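Local coordinates for STAS/SEC14 domain-containing protein (Shewanella loihica PV-4, PDB 2Q3L), which is of unknown function but has a SpoIIAA-like (STAS) fold and may associate with membranes and bind a ligand, at residues E33-E36 / Q37-P40; S67-A70 / A71-L75; L96-W99 / A100-A104. All blocks are in the same frame, centred on the assembly; numbering follows the deposited sequence.

Contact 1: E33-E36 / Q37-P40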
ATOM      1  N   GLU A  33      -6.159   2.030   0.900  1.00 48.71           N
ATOM      2  CA  GLU A  33      -7.130   1.642   1.901  1.00 50.13           C
ATOM      3  C   GLU A  33      -7.225   2.742   2.960  1.00 48.73           C
ATOM      4  O   GLU A  33      -8.303   3.001   3.436  1.00 52.46           O
ATOM      5  CB  GLU A  33      -6.789   0.300   2.529  1.00 48.16           C
ATOM      6  CG  GLU A  33      -6.892  -0.904   1.549  1.00 53.22           C
ATOM      7  CD  GLU A  33      -5.876  -0.910   0.333  1.00 67.40           C
ATOM      8  OE1 GLU A  33      -4.714  -0.417   0.463  1.00 60.36           O
ATOM      9  OE2 GLU A  33      -6.245  -1.443  -0.759  1.00 73.26           O
ATOM     10  N   ASP A  34      -6.120   3.417   3.273  1.00 48.08           N
ATOM     11  CA  ASP A  34      -6.143   4.538   4.235  1.00 48.87           C
ATOM     12  C   ASP A  34      -6.947   5.702   3.683  1.00 49.00           C
ATOM     13  O   ASP A  34      -7.702   6.305   4.447  1.00 51.36           O
ATOM     14  CB  ASP A  34      -4.722   5.002   4.639  1.00 50.17           C
ATOM     15  CG  ASP A  34      -3.921   3.912   5.341  1.00 51.84           C
ATOM     16  OD1 ASP A  34      -4.538   2.953   5.860  1.00 58.07           O
ATOM     17  OD2 ASP A  34      -2.680   4.000   5.335  1.00 47.29           O
ATOM     18  N   TYR A  35      -6.752   6.047   2.392  1.00 44.07           N
ATOM     19  CA  TYR A  35      -7.529   7.110   1.747  1.00 45.25           C
ATOM     20  C   TYR A  35      -8.998   6.730   1.651  1.00 48.58           C
ATOM     21  O   TYR A  35      -9.867   7.577   1.795  1.00 49.59           O
ATOM     22  CB  TYR A  35      -6.938   7.519   0.383  1.00 48.55           C
ATOM     23  CG  TYR A  35      -5.789   8.470   0.564  1.00 44.85           C
ATOM     24  CD1 TYR A  35      -4.494   7.998   0.830  1.00 40.24           C
ATOM     25  CD2 TYR A  35      -6.006   9.837   0.593  1.00 52.40           C
ATOM     26  CE1 TYR A  35      -3.405   8.903   1.091  1.00 44.81           C
ATOM     27  CE2 TYR A  35      -4.936  10.746   0.820  1.00 49.06           C
ATOM     28  CZ  TYR A  35      -3.645  10.256   1.072  1.00 45.84           C
ATOM     29  OH  TYR A  35      -2.619  11.131   1.293  1.00 51.25           O
ATOM     30  N   GLU A  36      -9.274   5.469   1.377  1.00 48.84           N
ATOM     31  CA  GLU A  36     -10.626   4.992   1.395  1.00 52.40           C
ATOM     32  C   GLU A  36     -11.312   5.120   2.747  1.00 51.36           C
ATOM     33  O   GLU A  36     -12.458   5.465   2.775  1.00 51.40           O
ATOM     34  CB  GLU A  36     -10.692   3.514   0.972  1.00 54.00           C
ATOM     35  CG  GLU A  36     -10.618   3.317  -0.481  1.00 57.63           C
ATOM     36  CD  GLU A  36     -10.906   1.878  -0.848  1.00 68.22           C
ATOM     37  OE1 GLU A  36     -10.434   0.978  -0.112  1.00 69.92           O
ATOM     38  OE2 GLU A  36     -11.602   1.661  -1.876  1.00 79.17           O
ATOM     39  N   GLN A  37     -10.635   4.778   3.844  1.00 54.31           N
ATOM     40  CA  GLN A  37     -11.208   4.912   5.182  1.00 55.89           C
ATOM     41  C   GLN A  37     -11.511   6.365   5.557  1.00 55.41           C
ATOM     42  O   GLN A  37     -12.475   6.669   6.249  1.00 55.58           O
ATOM     43  CB  GLN A  37     -10.259   4.404   6.260  1.00 59.25           C
ATOM     44  CG  GLN A  37     -10.091   2.904   6.381  1.00 72.14           C
ATOM     45  CD  GLN A  37      -9.015   2.529   7.443  1.00 82.25           C
ATOM     46  OE1 GLN A  37      -8.848   3.210   8.480  1.00 77.48           O
ATOM     47  NE2 GLN A  37      -8.276   1.452   7.162  1.00 83.15           N
HETATM   48  N   MSE A  38     -10.675   7.257   5.090  1.00 55.11           N
HETATM   49  CA  MSE A  38     -10.770   8.679   5.449  1.00 53.00           C
HETATM   50  C   MSE A  38     -11.739   9.507   4.589  1.00 52.63           C
HETATM   51  O   MSE A  38     -12.177  10.599   4.993  1.00 51.12           O
HETATM   52  CB  MSE A  38      -9.321   9.245   5.378  1.00 50.32           C
HETATM   53  CG  MSE A  38      -9.151  10.728   5.714  1.00 53.45           C
HETATM   54 SE   MSE A  38      -9.346  11.812   4.091  0.75 54.41          SE
HETATM   55  CE  MSE A  38      -7.519  11.938   3.454  1.00 54.25           C
ATOM     56  N   THR A  39     -12.010   9.024   3.376  1.00 50.47           N
ATOM     57  CA  THR A  39     -12.733   9.817   2.391  1.00 52.06           C
ATOM     58  C   THR A  39     -14.178  10.181   2.777  1.00 55.56           C
ATOM     59  O   THR A  39     -14.557  11.330   2.586  1.00 53.20           O
ATOM     60  CB  THR A  39     -12.606   9.221   0.979  1.00 53.97           C
ATOM     61  OG1 THR A  39     -11.216   9.259   0.591  1.00 53.06           O
ATOM     62  CG2 THR A  39     -13.428  10.009  -0.031  1.00 52.98           C
ATOM     63  N   PRO A  40     -14.976   9.213   3.294  1.00 53.30           N
ATOM     64  CA  PRO A  40     -16.333   9.526   3.744  1.00 50.53           C
ATOM     65  C   PRO A  40     -16.382  10.587   4.847  1.00 53.33           C
ATOM     66  O   PRO A  40     -17.264  11.432   4.812  1.00 52.30           O
ATOM     67  CB  PRO A  40     -16.845   8.193   4.257  1.00 50.38           C
ATOM     68  CG  PRO A  40     -15.992   7.162   3.587  1.00 53.07           C
ATOM     69  CD  PRO A  40     -14.667   7.777   3.415  1.00 51.32           C
TER
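Y35 and M38, a selenomethionine, lie side by side one turn apart on the helix and point the same way. M38 CB sits 3.5 Å from D34 O. CG stands anti to the backbone N (chi1 -180°). The chain then bends at chi2 and chi3 and brings the terminal methyl back to the tyrosine. M38 CE ends 3.9 Å from Y35 CD2 and CE2, an oblique approach to the ring. I9 and I11 of strand 7-16 also touch M38. Helix 68-81 packs on Y35, and Y35 OH is hydrogen-bonded to a bound MPD, probably from the crystallisation liquor.

On the backbone, Q37 N bonds to E33 O at 3.0 Å and M38 N to D34 O at 3.2 Å. Y35 O takes a weak bond from T39 N, with an N-H...O angle of 125°. T39 OG1 is also placed against Y35 O, at a spacing too short to be trusted. P40 brings no N-H, and P40 CD lies 3.3 Å from E36 O. The helix is kinked there. D34 OD2 is hydrogen-bonded to H7 ND1 and T31 N. This is i to i+3 and i to i+4 packing on a beta-alpha-beta helix of the SpoIIAA-like fold.

Contact 2: S67-A70 / A71-L75; sequences SLHA and AWDDL
L68 packs against W72 one turn on, in the first turns of helix 68-81. This helix belongs to the beta-alpha-beta unit that links strands 54-66 and 85-91. S67 is its N-cap: S67 OG accepts from A70 N at 3.0 Å, although the place of OG is less sure.

The apolar contact is a CH-pi interaction. L68 CD1 lies over one face of the indole, 4.1 Å from the centroid of the W72 six-membered ring and 29° off the ring normal. L68 CD1 comes closest to W72 CZ2, at 3.6 Å. CG of L68 follows behind, near CZ2 and CH2. The leucine CG is anti to the backbone N (chi1 175°), while the W72 CG is anti to its carbonyl carbon, and these turns bring the two side chains together. Replacing L68 by an alanine removes CG and both methyls and is likely to leave this face of the W72 six-membered ring without its CH-pi partner from the same helix. In the dimer, W72 and L68 of the second subunit pack on L68 and W72 respectively.

Among the polar side chains, H69 CD2 lies 4.0 Å from D73 OD1 and OD2, and no bond joins the two side chains. D73 OD2 is hydrogen-bonded to H32 ND1, and the H32 ring stacks on that of H69.

The backbone bonds are regular. A71 N, W72 N and D73 N donate to S67 O, L68 O and H69 O. D74 N reaches A70 O at 2.8 Å, with an N-H...O angle of 166°.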
ATOM      1  N   SER A  67       1.979   5.317  -0.918  1.00 45.11           N
ATOM      2  CA  SER A  67       2.083   4.327  -1.985  1.00 47.56           C
ATOM      3  C   SER A  67       1.725   5.050  -3.270  1.00 48.22           C
ATOM      4  O   SER A  67       1.217   6.181  -3.246  1.00 48.31           O
ATOM      5  CB  SER A  67       1.114   3.163  -1.803  1.00 51.02           C
ATOM      6  OG  SER A  67      -0.266   3.557  -1.983  1.00 48.96           O
ATOM      7  N   LEU A  68       1.959   4.382  -4.386  1.00 46.16           N
ATOM      8  CA  LEU A  68       1.685   4.958  -5.688  1.00 47.82           C
ATOM      9  C   LEU A  68       0.195   5.238  -5.823  1.00 48.70           C
ATOM     10  O   LEU A  68      -0.219   6.350  -6.212  1.00 49.07           O
ATOM     11  CB  LEU A  68       2.186   4.003  -6.789  1.00 48.89           C
ATOM     12  CG  LEU A  68       1.917   4.336  -8.261  1.00 55.65           C
ATOM     13  CD1 LEU A  68       2.419   5.731  -8.623  1.00 63.72           C
ATOM     14  CD2 LEU A  68       2.524   3.254  -9.158  1.00 56.00           C
ATOM     15  N   HIS A  69      -0.617   4.233  -5.488  1.00 45.14           N
ATOM     16  CA  HIS A  69      -2.067   4.379  -5.558  1.00 45.14           C
ATOM     17  C   HIS A  69      -2.525   5.506  -4.610  1.00 45.31           C
ATOM     18  O   HIS A  69      -3.362   6.310  -4.989  1.00 48.69           O
ATOM     19  CB  HIS A  69      -2.747   3.057  -5.213  1.00 44.08           C
ATOM     20  CG  HIS A  69      -4.181   2.951  -5.630  1.00 48.74           C
ATOM     21  ND1 HIS A  69      -4.850   1.739  -5.646  1.00 44.11           N
ATOM     22  CD2 HIS A  69      -5.060   3.875  -6.102  1.00 45.27           C
ATOM     23  CE1 HIS A  69      -6.080   1.930  -6.096  1.00 43.43           C
ATOM     24  NE2 HIS A  69      -6.222   3.209  -6.399  1.00 51.11           N
ATOM     25  N   ALA A  70      -1.976   5.560  -3.387  1.00 45.67           N
ATOM     26  CA  ALA A  70      -2.303   6.593  -2.425  1.00 44.92           C
ATOM     27  C   ALA A  70      -1.991   7.999  -2.950  1.00 49.04           C
ATOM     28  O   ALA A  70      -2.794   8.913  -2.756  1.00 51.56           O
ATOM     29  CB  ALA A  70      -1.615   6.368  -1.126  1.00 44.93           C
ATOM     30  N   ALA A  71      -0.854   8.168  -3.629  1.00 46.36           N
ATOM     31  CA  ALA A  71      -0.521   9.455  -4.223  1.00 47.21           C
ATOM     32  C   ALA A  71      -1.589   9.898  -5.234  1.00 48.72           C
ATOM     33  O   ALA A  71      -1.899  11.073  -5.350  1.00 52.45           O
ATOM     34  CB  ALA A  71       0.834   9.393  -4.883  1.00 47.05           C
ATOM     35  N   TRP A  72      -2.124   8.961  -5.993  1.00 49.16           N
ATOM     36  CA  TRP A  72      -3.203   9.272  -6.906  1.00 48.93           C
ATOM     37  C   TRP A  72      -4.499   9.643  -6.196  1.00 49.64           C
ATOM     38  O   TRP A  72      -5.173  10.550  -6.656  1.00 51.37           O
ATOM     39  CB  TRP A  72      -3.421   8.133  -7.891  1.00 50.39           C
ATOM     40  CG  TRP A  72      -2.275   7.973  -8.822  1.00 52.08           C
ATOM     41  CD1 TRP A  72      -1.416   8.971  -9.274  1.00 55.53           C
ATOM     42  CD2 TRP A  72      -1.898   6.794  -9.511  1.00 51.55           C
ATOM     43  NE1 TRP A  72      -0.516   8.460 -10.147  1.00 54.81           N
ATOM     44  CE2 TRP A  72      -0.782   7.129 -10.328  1.00 57.09           C
ATOM     45  CE3 TRP A  72      -2.406   5.497  -9.560  1.00 56.20           C
ATOM     46  CZ2 TRP A  72      -0.162   6.212 -11.150  1.00 58.82           C
ATOM     47  CZ3 TRP A  72      -1.778   4.575 -10.386  1.00 58.99           C
ATOM     48  CH2 TRP A  72      -0.668   4.937 -11.161  1.00 63.29           C
ATOM     49  N   ASP A  73      -4.839   8.923  -5.108  1.00 47.92           N
ATOM     50  CA  ASP A  73      -6.011   9.227  -4.270  1.00 47.22           C
ATOM     51  C   ASP A  73      -5.881  10.645  -3.725  1.00 49.15           C
ATOM     52  O   ASP A  73      -6.847  11.403  -3.679  1.00 50.44           O
ATOM     53  CB  ASP A  73      -6.115   8.277  -3.029  1.00 46.59           C
ATOM     54  CG  ASP A  73      -6.503   6.860  -3.388  1.00 49.81           C
ATOM     55  OD1 ASP A  73      -7.305   6.697  -4.305  1.00 47.07           O
ATOM     56  OD2 ASP A  73      -6.034   5.904  -2.742  1.00 52.67           O
ATOM     57  N   ASP A  74      -4.691  10.962  -3.222  1.00 48.67           N
ATOM     58  CA  ASP A  74      -4.421  12.289  -2.704  1.00 49.95           C
ATOM     59  C   ASP A  74      -4.648  13.391  -3.744  1.00 48.72           C
ATOM     60  O   ASP A  74      -5.271  14.400  -3.474  1.00 51.77           O
ATOM     61  CB  ASP A  74      -3.001  12.336  -2.230  1.00 51.42           C
ATOM     62  CG  ASP A  74      -2.702  13.589  -1.433  1.00 61.51           C
ATOM     63  OD1 ASP A  74      -3.453  13.841  -0.483  1.00 66.40           O
ATOM     64  OD2 ASP A  74      -1.711  14.295  -1.731  1.00 59.26           O
ATOM     65  N   LEU A  75      -4.128  13.210  -4.944  1.00 49.21           N
ATOM     66  CA  LEU A  75      -4.313  14.202  -5.998  1.00 46.63           C
ATOM     67  C   LEU A  75      -5.782  14.341  -6.381  1.00 46.49           C
ATOM     68  O   LEU A  75      -6.261  15.448  -6.635  1.00 48.40           O
ATOM     69  CB  LEU A  75      -3.457  13.870  -7.212  1.00 45.00           C
ATOM     70  CG  LEU A  75      -3.540  14.765  -8.444  1.00 49.67           C
ATOM     71  CD1 LEU A  75      -3.248  16.219  -8.057  1.00 56.76           C
ATOM     72  CD2 LEU A  75      -2.555  14.236  -9.458  1.00 52.52           C
TER

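Contact 3: L96-W99 / A100-A104; sequences LQEW and ATRVA
Residues L96 to A104 form continuous helix, with i to i+4 bonds from A100 N to L96 O, T101 N to Q97 O, R102 N to E98 O and V103 N to W99 O. Q97 O takes a second bond, from T101 OG1 at 2.8 Å. The two T101 donors reach this oxygen from opposite faces of its carbonyl plane. T101 OG1 lies beside its own backbone N (chi1 -62°), which turns the hydroxyl back to the preceding turn.

W99 carries most of the side-chain packing. V103 CG2 sits over one face of the indole, 3.9 Å from the centroid of the W99 six-membered ring and 19° off the normal, a CH-pi contact. R102 comes to the ring edge instead. R102 NH2 lies in the ring plane, 3.8 Å from W99 CD1, and the guanidinium is turned 80° from the indole. The carboxylate of E98 is opposite in charge but does not form a salt bridge, with E98 OE2 4.5 Å from R102 NE. Q97, E98 and T101 touch F114 of strand 111-115, while W99 and R102 are exposed. This is the crossover helix between parallel strands 85-91 and 111-115 of the SpoIIAA-like fold.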
ATOM      1  N   LEU A  96      13.521  20.241   3.926  1.00 49.99           N
ATOM      2  CA  LEU A  96      13.082  19.493   2.758  1.00 48.32           C
ATOM      3  C   LEU A  96      11.558  19.400   2.756  1.00 47.18           C
ATOM      4  O   LEU A  96      10.918  19.529   1.706  1.00 47.99           O
ATOM      5  CB  LEU A  96      13.775  18.149   2.768  1.00 49.50           C
ATOM      6  CG  LEU A  96      13.970  17.355   1.506  1.00 50.61           C
ATOM      7  CD1 LEU A  96      14.464  18.171   0.373  1.00 49.72           C
ATOM      8  CD2 LEU A  96      14.947  16.290   1.845  1.00 43.21           C
ATOM      9  N   GLN A  97      10.952  19.212   3.925  1.00 45.84           N
ATOM     10  CA  GLN A  97       9.486  19.220   3.995  1.00 47.28           C
ATOM     11  C   GLN A  97       8.932  20.631   3.820  1.00 47.23           C
ATOM     12  O   GLN A  97       7.776  20.790   3.367  1.00 45.36           O
ATOM     13  CB  GLN A  97       8.947  18.641   5.322  1.00 48.50           C
ATOM     14  CG  GLN A  97       9.030  17.133   5.448  1.00 48.50           C
ATOM     15  CD  GLN A  97       8.394  16.612   6.721  1.00 48.36           C
ATOM     16  OE1 GLN A  97       8.051  17.351   7.610  1.00 48.77           O
ATOM     17  NE2 GLN A  97       8.232  15.328   6.795  1.00 56.17           N
ATOM     18  N   GLU A  98       9.709  21.639   4.244  1.00 45.29           N
ATOM     19  CA  GLU A  98       9.306  23.032   4.087  1.00 46.07           C
ATOM     20  C   GLU A  98       9.282  23.321   2.600  1.00 45.82           C
ATOM     21  O   GLU A  98       8.314  23.820   2.068  1.00 49.71           O
ATOM     22  CB  GLU A  98      10.259  23.998   4.796  1.00 46.44           C
ATOM     23  CG  GLU A  98       9.807  25.463   4.638  1.00 55.94           C
ATOM     24  CD  GLU A  98      10.754  26.461   5.252  1.00 65.25           C
ATOM     25  OE1 GLU A  98      11.883  26.076   5.648  1.00 71.34           O
ATOM     26  OE2 GLU A  98      10.353  27.639   5.338  1.00 74.37           O
ATOM     27  N   TRP A  99      10.328  22.937   1.918  1.00 45.59           N
ATOM     28  CA  TRP A  99      10.410  23.101   0.485  1.00 48.31           C
ATOM     29  C   TRP A  99       9.249  22.412  -0.241  1.00 46.44           C
ATOM     30  O   TRP A  99       8.613  23.024  -1.071  1.00 49.14           O
ATOM     31  CB  TRP A  99      11.771  22.593  -0.012  1.00 49.03           C
ATOM     32  CG  TRP A  99      11.874  22.597  -1.461  1.00 53.56           C
ATOM     33  CD1 TRP A  99      12.210  23.649  -2.245  1.00 57.55           C
ATOM     34  CD2 TRP A  99      11.626  21.499  -2.338  1.00 56.82           C
ATOM     35  NE1 TRP A  99      12.190  23.273  -3.559  1.00 61.48           N
ATOM     36  CE2 TRP A  99      11.825  21.958  -3.643  1.00 53.66           C
ATOM     37  CE3 TRP A  99      11.268  20.165  -2.142  1.00 57.86           C
ATOM     38  CZ2 TRP A  99      11.682  21.137  -4.749  1.00 56.56           C
ATOM     39  CZ3 TRP A  99      11.097  19.356  -3.240  1.00 57.00           C
ATOM     40  CH2 TRP A  99      11.305  19.839  -4.526  1.00 58.44           C
ATOM     41  N   ALA A 100       8.958  21.167   0.094  1.00 46.25           N
ATOM     42  CA  ALA A 100       7.819  20.442  -0.500  1.00 46.70           C
ATOM     43  C   ALA A 100       6.478  21.118  -0.248  1.00 44.43           C
ATOM     44  O   ALA A 100       5.562  20.964  -1.023  1.00 43.41           O
ATOM     45  CB  ALA A 100       7.758  19.013   0.027  1.00 48.06           C
ATOM     46  N   THR A 101       6.363  21.835   0.862  1.00 46.27           N
ATOM     47  CA  THR A 101       5.144  22.580   1.203  1.00 45.74           C
ATOM     48  C   THR A 101       5.008  23.797   0.279  1.00 44.70           C
ATOM     49  O   THR A 101       3.905  24.124  -0.145  1.00 44.27           O
ATOM     50  CB  THR A 101       5.169  23.001   2.699  1.00 47.26           C
ATOM     51  OG1 THR A 101       5.190  21.815   3.512  1.00 51.36           O
ATOM     52  CG2 THR A 101       3.938  23.769   3.062  1.00 50.25           C
ATOM     53  N   ARG A 102       6.146  24.441  -0.013  1.00 45.33           N
ATOM     54  CA  ARG A 102       6.239  25.584  -0.920  1.00 46.87           C
ATOM     55  C   ARG A 102       5.920  25.166  -2.351  1.00 47.51           C
ATOM     56  O   ARG A 102       5.258  25.902  -3.091  1.00 49.46           O
ATOM     57  CB  ARG A 102       7.609  26.255  -0.810  1.00 46.43           C
ATOM     58  CG  ARG A 102       7.747  26.968   0.534  1.00 53.06           C
ATOM     59  CD  ARG A 102       8.960  27.940   0.647  1.00 57.73           C
ATOM     60  NE  ARG A 102      10.238  27.273   0.878  1.00 73.96           N
ATOM     61  CZ  ARG A 102      11.225  27.109  -0.010  1.00 80.91           C
ATOM     62  NH1 ARG A 102      11.131  27.570  -1.260  1.00 89.09           N
ATOM     63  NH2 ARG A 102      12.338  26.473   0.362  1.00 67.96           N
ATOM     64  N   VAL A 103       6.370  23.982  -2.738  1.00 47.35           N
ATOM     65  CA  VAL A 103       6.005  23.426  -4.032  1.00 46.63           C
ATOM     66  C   VAL A 103       4.498  23.166  -4.053  1.00 47.77           C
ATOM     67  O   VAL A 103       3.795  23.588  -4.990  1.00 47.15           O
ATOM     68  CB  VAL A 103       6.786  22.149  -4.316  1.00 48.76           C
ATOM     69  CG1 VAL A 103       6.240  21.432  -5.527  1.00 50.75           C
ATOM     70  CG2 VAL A 103       8.248  22.468  -4.512  1.00 45.33           C
ATOM     71  N   ALA A 104       3.955  22.500  -3.030  1.00 48.31           N
ATOM     72  CA  ALA A 104       2.493  22.294  -3.014  1.00 44.34           C
ATOM     73  C   ALA A 104       1.715  23.620  -3.090  1.00 46.33           C
ATOM     74  O   ALA A 104       0.627  23.686  -3.689  1.00 46.81           O
ATOM     75  CB  ALA A 104       2.085  21.610  -1.770  1.00 46.53           C
TER

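How the contacts relate
The contacts come in series, each on a different helix linking successive parallel strands. Contacts 1 and 2 are neighbours, with centres 11 Å apart, and both touch the second subunit. Y35 joins them: its CB is 3.6 Å from D73 CB, and its CE1 is 3.8 Å from A70 CB. MPD lies about 3 Å from the side chains of Y35 and of D74 and may mark a pocket; MPD also lies about 4 Å from the V103 side chain. Contact 3 stands apart, with nearest atoms about 12 Å from contact 1 and 8 Å from contact 2. Its T101 side chain is about 9 Å from the sodium ion held by N105, T108 and G110.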